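Local coordinates for Lin0012 protein (Listeria innocua, PDB 3K17) that is probably a phosphomevalonate kinase, using ATP to phosphorylate phosphomevalonate in the mevalonate route to isopentenyl diphosphate, at residues G13-A18 with P213-G218; K90-E95 with S191-M196. All coordinates share one frame; numbering follows the deposited sequence.

Contact 1 of 2, residues G13-A18 with P213-G218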
loop_
_atom_site.group_PDB
_atom_site.type_symbol
_atom_site.label_atom_id
_atom_site.label_comp_id
_atom_site.label_asym_id
_atom_site.label_seq_id
_atom_site.Cartn_x
_atom_site.Cartn_y
_atom_site.Cartn_z
ATOM N N GLY A 13 3.289 20.266 -35.960
ATOM C CA GLY A 13 2.318 20.443 -34.897
ATOM C C GLY A 13 0.965 20.640 -35.563
ATOM O O GLY A 13 0.886 20.678 -36.791
ATOM N N LYS A 14 -0.093 20.788 -34.772
ATOM C CA LYS A 14 -1.431 20.939 -35.332
ATOM C C LYS A 14 -2.226 22.063 -34.694
ATOM O O LYS A 14 -1.952 22.482 -33.574
ATOM C CB LYS A 14 -2.218 19.637 -35.155
ATOM C CG LYS A 14 -2.563 19.330 -33.678
ATOM C CD LYS A 14 -3.940 19.879 -33.264
ATOM C CE LYS A 14 -4.048 20.107 -31.752
ATOM N NZ LYS A 14 -3.316 21.356 -31.339
ATOM N N LEU A 15 -3.234 22.519 -35.423
ATOM C CA LEU A 15 -4.125 23.565 -34.958
ATOM C C LEU A 15 -5.526 23.291 -35.469
ATOM O O LEU A 15 -5.732 23.166 -36.678
ATOM C CB LEU A 15 -3.669 24.936 -35.473
ATOM C CG LEU A 15 -2.542 25.628 -34.700
ATOM C CD1 LEU A 15 -2.131 26.904 -35.412
ATOM C CD2 LEU A 15 -3.027 25.931 -33.274
ATOM N N TYR A 16 -6.482 23.170 -34.555
ATOM C CA TYR A 16 -7.865 22.979 -34.955
ATOM C C TYR A 16 -8.281 24.309 -35.560
ATOM O O TYR A 16 -7.880 25.372 -35.073
ATOM C CB TYR A 16 -8.742 22.677 -33.742
ATOM C CG TYR A 16 -8.845 21.203 -33.425
ATOM C CD1 TYR A 16 -9.753 20.392 -34.107
ATOM C CD2 TYR A 16 -8.009 20.612 -32.481
ATOM C CE1 TYR A 16 -9.829 19.033 -33.862
ATOM C CE2 TYR A 16 -8.074 19.243 -32.226
ATOM C CZ TYR A 16 -8.986 18.461 -32.923
ATOM O OH TYR A 16 -9.055 17.108 -32.695
ATOM N N VAL A 17 -9.074 24.256 -36.623
ATOM C CA VAL A 17 -9.531 25.476 -37.279
ATOM C C VAL A 17 -11.026 25.665 -37.041
ATOM O O VAL A 17 -11.492 26.787 -36.896
ATOM C CB VAL A 17 -9.254 25.434 -38.795
ATOM C CG1 VAL A 17 -9.824 26.685 -39.465
ATOM C CG2 VAL A 17 -7.755 25.341 -39.047
ATOM N N ALA A 18 -11.758 24.555 -36.977
ATOM C CA ALA A 18 -13.198 24.577 -36.754
ATOM C C ALA A 18 -13.703 23.195 -36.343
ATOM O O ALA A 18 -13.095 22.185 -36.674
ATOM C CB ALA A 18 -13.911 25.024 -38.034
ATOM N N PRO A 213 -7.032 33.313 -48.221
ATOM C CA PRO A 213 -6.912 34.325 -47.162
ATOM C C PRO A 213 -5.737 34.000 -46.240
ATOM O O PRO A 213 -5.554 32.847 -45.853
ATOM C CB PRO A 213 -8.251 34.223 -46.433
ATOM C CG PRO A 213 -9.195 33.788 -47.516
ATOM C CD PRO A 213 -8.390 32.741 -48.243
ATOM N N THR A 214 -4.941 35.005 -45.899
ATOM C CA THR A 214 -3.784 34.798 -45.021
ATOM C C THR A 214 -4.211 34.222 -43.668
ATOM O O THR A 214 -5.140 34.718 -43.036
ATOM C CB THR A 214 -3.022 36.126 -44.759
ATOM O OG1 THR A 214 -2.559 36.669 -45.999
ATOM C CG2 THR A 214 -1.804 35.878 -43.853
ATOM N N PHE A 215 -3.515 33.180 -43.226
ATOM C CA PHE A 215 -3.803 32.538 -41.942
ATOM C C PHE A 215 -2.820 33.054 -40.884
ATOM O O PHE A 215 -1.604 32.971 -41.064
ATOM C CB PHE A 215 -3.651 31.024 -42.079
ATOM C CG PHE A 215 -4.137 30.244 -40.887
ATOM C CD1 PHE A 215 -5.488 30.229 -40.550
ATOM C CD2 PHE A 215 -3.251 29.471 -40.139
ATOM C CE1 PHE A 215 -5.949 29.449 -39.494
ATOM C CE2 PHE A 215 -3.704 28.687 -39.078
ATOM C CZ PHE A 215 -5.051 28.673 -38.756
ATOM N N SER A 216 -3.345 33.581 -39.783
ATOM C CA SER A 216 -2.494 34.101 -38.718
ATOM C C SER A 216 -2.636 33.293 -37.427
ATOM O O SER A 216 -3.741 32.903 -37.049
ATOM C CB SER A 216 -2.834 35.570 -38.448
ATOM O OG SER A 216 -2.499 36.382 -39.562
ATOM N N VAL A 217 -1.510 33.040 -36.764
ATOM C CA VAL A 217 -1.501 32.279 -35.514
ATOM C C VAL A 217 -0.989 33.148 -34.364
ATOM O O VAL A 217 0.074 33.757 -34.464
ATOM C CB VAL A 217 -0.600 31.019 -35.629
ATOM C CG1 VAL A 217 -0.642 30.213 -34.325
ATOM C CG2 VAL A 217 -1.061 30.156 -36.802
ATOM N N GLY A 218 -1.758 33.216 -33.283
ATOM C CA GLY A 218 -1.352 34.015 -32.135
ATOM C C GLY A 218 -1.438 33.254 -30.818
ATOM O O GLY A 218 -2.502 32.773 -30.449
#

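Contact 2 of 2, residues K90-E95 with S191-M196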
loop_
_atom_site.group_PDB
_atom_site.type_symbol
_atom_site.label_atom_id
_atom_site.label_comp_id
_atom_site.label_asym_id
_atom_site.label_seq_id
_atom_site.Cartn_x
_atom_site.Cartn_y
_atom_site.Cartn_z
ATOM N N LYS A 90 5.547 -7.514 -34.600
ATOM C CA LYS A 90 5.654 -8.937 -34.334
ATOM C C LYS A 90 4.524 -9.700 -35.022
ATOM O O LYS A 90 4.711 -10.843 -35.433
ATOM C CB LYS A 90 5.622 -9.215 -32.839
ATOM C CG LYS A 90 6.896 -8.850 -32.104
ATOM C CD LYS A 90 6.762 -9.245 -30.647
ATOM C CE LYS A 90 8.063 -9.105 -29.903
ATOM N NZ LYS A 90 7.952 -9.725 -28.552
ATOM N N SER A 91 3.356 -9.076 -35.147
ATOM C CA SER A 91 2.235 -9.739 -35.799
ATOM C C SER A 91 2.541 -9.918 -37.284
ATOM O O SER A 91 2.014 -10.822 -37.919
ATOM C CB SER A 91 0.934 -8.938 -35.627
ATOM O OG SER A 91 0.956 -7.735 -36.375
ATOM N N GLU A 92 3.387 -9.048 -37.832
ATOM C CA GLU A 92 3.776 -9.139 -39.239
ATOM C C GLU A 92 5.024 -10.005 -39.399
ATOM O O GLU A 92 5.549 -10.143 -40.498
ATOM C CB GLU A 92 4.051 -7.748 -39.817
ATOM C CG GLU A 92 2.810 -6.917 -40.084
ATOM C CD GLU A 92 1.891 -7.553 -41.118
ATOM O OE1 GLU A 92 2.400 -8.027 -42.157
ATOM O OE2 GLU A 92 0.660 -7.570 -40.896
ATOM N N GLY A 93 5.499 -10.578 -38.297
ATOM C CA GLY A 93 6.681 -11.421 -38.352
ATOM C C GLY A 93 7.968 -10.637 -38.543
ATOM O O GLY A 93 8.961 -11.167 -39.048
ATOM N N ILE A 94 7.956 -9.369 -38.144
ATOM C CA ILE A 94 9.133 -8.514 -38.271
ATOM C C ILE A 94 9.989 -8.597 -37.011
ATOM O O ILE A 94 9.469 -8.518 -35.896
ATOM C CB ILE A 94 8.731 -7.035 -38.477
ATOM C CG1 ILE A 94 7.858 -6.903 -39.726
ATOM C CG2 ILE A 94 9.978 -6.168 -38.572
ATOM C CD1 ILE A 94 8.510 -7.427 -40.977
ATOM N N GLU A 95 11.299 -8.742 -37.189
ATOM C CA GLU A 95 12.201 -8.828 -36.050
ATOM C C GLU A 95 12.707 -7.460 -35.626
ATOM O O GLU A 95 13.302 -6.726 -36.417
ATOM C CB GLU A 95 13.410 -9.714 -36.358
ATOM C CG GLU A 95 14.408 -9.772 -35.202
ATOM C CD GLU A 95 15.704 -10.486 -35.561
ATOM O OE1 GLU A 95 16.398 -10.047 -36.506
ATOM O OE2 GLU A 95 16.033 -11.487 -34.891
ATOM N N SER A 191 -7.819 -8.472 -31.818
ATOM C CA SER A 191 -6.375 -8.304 -31.851
ATOM C C SER A 191 -6.040 -7.006 -32.574
ATOM O O SER A 191 -6.885 -6.425 -33.263
ATOM C CB SER A 191 -5.697 -9.464 -32.582
ATOM O OG SER A 191 -5.829 -9.325 -33.991
ATOM N N LEU A 192 -4.805 -6.553 -32.407
ATOM C CA LEU A 192 -4.342 -5.344 -33.058
ATOM C C LEU A 192 -4.324 -5.593 -34.575
ATOM O O LEU A 192 -4.636 -4.703 -35.371
ATOM C CB LEU A 192 -2.936 -5.005 -32.560
ATOM C CG LEU A 192 -2.274 -3.767 -33.156
ATOM C CD1 LEU A 192 -3.117 -2.545 -32.839
ATOM C CD2 LEU A 192 -0.867 -3.624 -32.599
ATOM N N GLU A 193 -3.969 -6.813 -34.969
ATOM C CA GLU A 193 -3.913 -7.165 -36.387
ATOM C C GLU A 193 -5.286 -7.030 -37.031
ATOM O O GLU A 193 -5.400 -6.622 -38.185
ATOM C CB GLU A 193 -3.399 -8.596 -36.572
ATOM C CG GLU A 193 -3.284 -9.010 -38.038
ATOM C CD GLU A 193 -2.737 -10.419 -38.216
ATOM O OE1 GLU A 193 -3.246 -11.338 -37.540
ATOM O OE2 GLU A 193 -1.805 -10.605 -39.036
ATOM N N TRP A 194 -6.324 -7.370 -36.277
ATOM C CA TRP A 194 -7.691 -7.276 -36.767
ATOM C C TRP A 194 -8.070 -5.808 -36.954
ATOM O O TRP A 194 -8.765 -5.447 -37.905
ATOM C CB TRP A 194 -8.655 -7.931 -35.772
ATOM C CG TRP A 194 -10.085 -7.899 -36.212
ATOM C CD1 TRP A 194 -10.733 -8.826 -36.981
ATOM C CD2 TRP A 194 -11.030 -6.857 -35.960
ATOM N NE1 TRP A 194 -12.028 -8.420 -37.227
ATOM C CE2 TRP A 194 -12.235 -7.214 -36.612
ATOM C CE3 TRP A 194 -10.978 -5.650 -35.248
ATOM C CZ2 TRP A 194 -13.374 -6.408 -36.571
ATOM C CZ3 TRP A 194 -12.113 -4.846 -35.209
ATOM C CH2 TRP A 194 -13.295 -5.232 -35.867
ATOM N N PHE A 195 -7.613 -4.963 -36.035
ATOM C CA PHE A 195 -7.904 -3.532 -36.099
ATOM C C PHE A 195 -7.279 -2.884 -37.328
ATOM O O PHE A 195 -7.866 -1.984 -37.927
ATOM C CB PHE A 195 -7.377 -2.824 -34.840
ATOM C CG PHE A 195 -8.371 -2.753 -33.712
ATOM C CD1 PHE A 195 -9.529 -1.991 -33.840
ATOM C CD2 PHE A 195 -8.126 -3.405 -32.505
ATOM C CE1 PHE A 195 -10.432 -1.870 -32.783
ATOM C CE2 PHE A 195 -9.021 -3.295 -31.433
ATOM C CZ PHE A 195 -10.176 -2.525 -31.568
HETATM N N MSE A 196 -6.083 -3.345 -37.693
HETATM C CA MSE A 196 -5.354 -2.801 -38.835
HETATM C C MSE A 196 -5.990 -3.148 -40.173
HETATM O O MSE A 196 -5.943 -2.358 -41.114
HETATM C CB MSE A 196 -3.906 -3.303 -38.835
HETATM C CG MSE A 196 -3.054 -2.811 -37.672
HETATM SE SE MSE A 196 -2.991 -0.870 -37.542
HETATM C CE MSE A 196 -4.347 -0.641 -36.183
#

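Contact 1 of 2, residues G13-A18 with P213-G218
Two sheets of a GHMP-type kinase meet here: Leu15 and Val17, on strand 7-18 of the large mixed sheet, pack against Phe215 and Val217, on strand 214-219 of the four-stranded antiparallel sheet. The short strand segments run at 112° to each other with axes 10.7 Å apart, so only side chains bridge the gap, and all four are apolar and buried. Leu15 and Val217 meet tip to tip. CD1 of Leu15 lies 3.7 Å from Val217 CG2 and 3.8 Å from Val217 CG1, resting on both methyls of the fork. An extended second torsion (chi2 175°) carries this CD1 outward to reach them. The same methyl comes to the edge of the Phe215 ring, near its plane, 4.4 Å from Phe215 CE2. Val17 approaches that ring obliquely, its CG2 lying 4.3 Å from Phe215 CZ. Val17 also forms a classic beta bulge with Ala18, both facing Ile31. Ile323 touches Leu15, Val17 and Phe215, while Trp172 and Phe349 meet the Phe215 ring edge-to-face. Polar ties run alongside: Tyr16 O accepts from Ser314 OG and Val17 O from Lys312 NZ. This hydrophobic seam between the mixed sheet and the four-stranded antiparallel sheet is consistent with the two-domain GHMP kinase fold.

Contact 2 of 2, residues K90-E95 with S191-M196
Two flat carboxylates, those of Glu92 and Glu193, come close where the Schellman end of helix 76-91 meets the N-capped start of helix 192-197, with Glu92 OE2 4.3 Å from Glu193 OE2. On the second helix the Phe195 ring has Trp194 CE3 over one face, 4.1 Å above the plane and offset toward the rim; the Trp194 indole also meets Trp182 and makes a cation-pi contact with Lys190. The like charges of the two acids would be expected to repel, and Glu193 OE2 also lies 4.0 Å from Ser91 O, another acceptor. Glu193 extends from its helix with CG anti to the backbone N (chi1 -179°) and stays straight beyond, which brings its acid end across to the other segment. Ser91 OG lies 4.4 Å from Glu193 CB, but its hydrogen bond goes to Phe88 O in its own helix. Deeper in, Leu192 and Met196, a selenomethionine, pack on Phe88 and on helix 141-156, and Leu192 touches Ala188 of the second subunit. At the Schellman turn, Gly93 has positive phi and its N bonds Lys90 O at 3.0 Å. Ser191 is the N-cap of helix 192-197, its OG accepting from Trp194 N at 3.0 Å with an N-H...O angle of 150°.

How the contacts relate
Contact 1 and contact 2 lie on opposite sides of the chain's centre, their own centres 36 Å apart and their nearest atoms about 19 Å apart, without touching. Along the sequence, contact 2 is nested inside the loop closed by contact 1. The first is buried, about 12 Å from the chain centre, and joins two sheets; the second is a surface meeting of helix ends, about 26 Å from it. Leu15 of contact 1 touches Leu117, in a glycine-rich segment that in related GHMP kinases binds nucleotide phosphates. A triethylene glycol, probably from the crystallisation liquor, lies about 6 Å from the Ser91 side chain in contact 2.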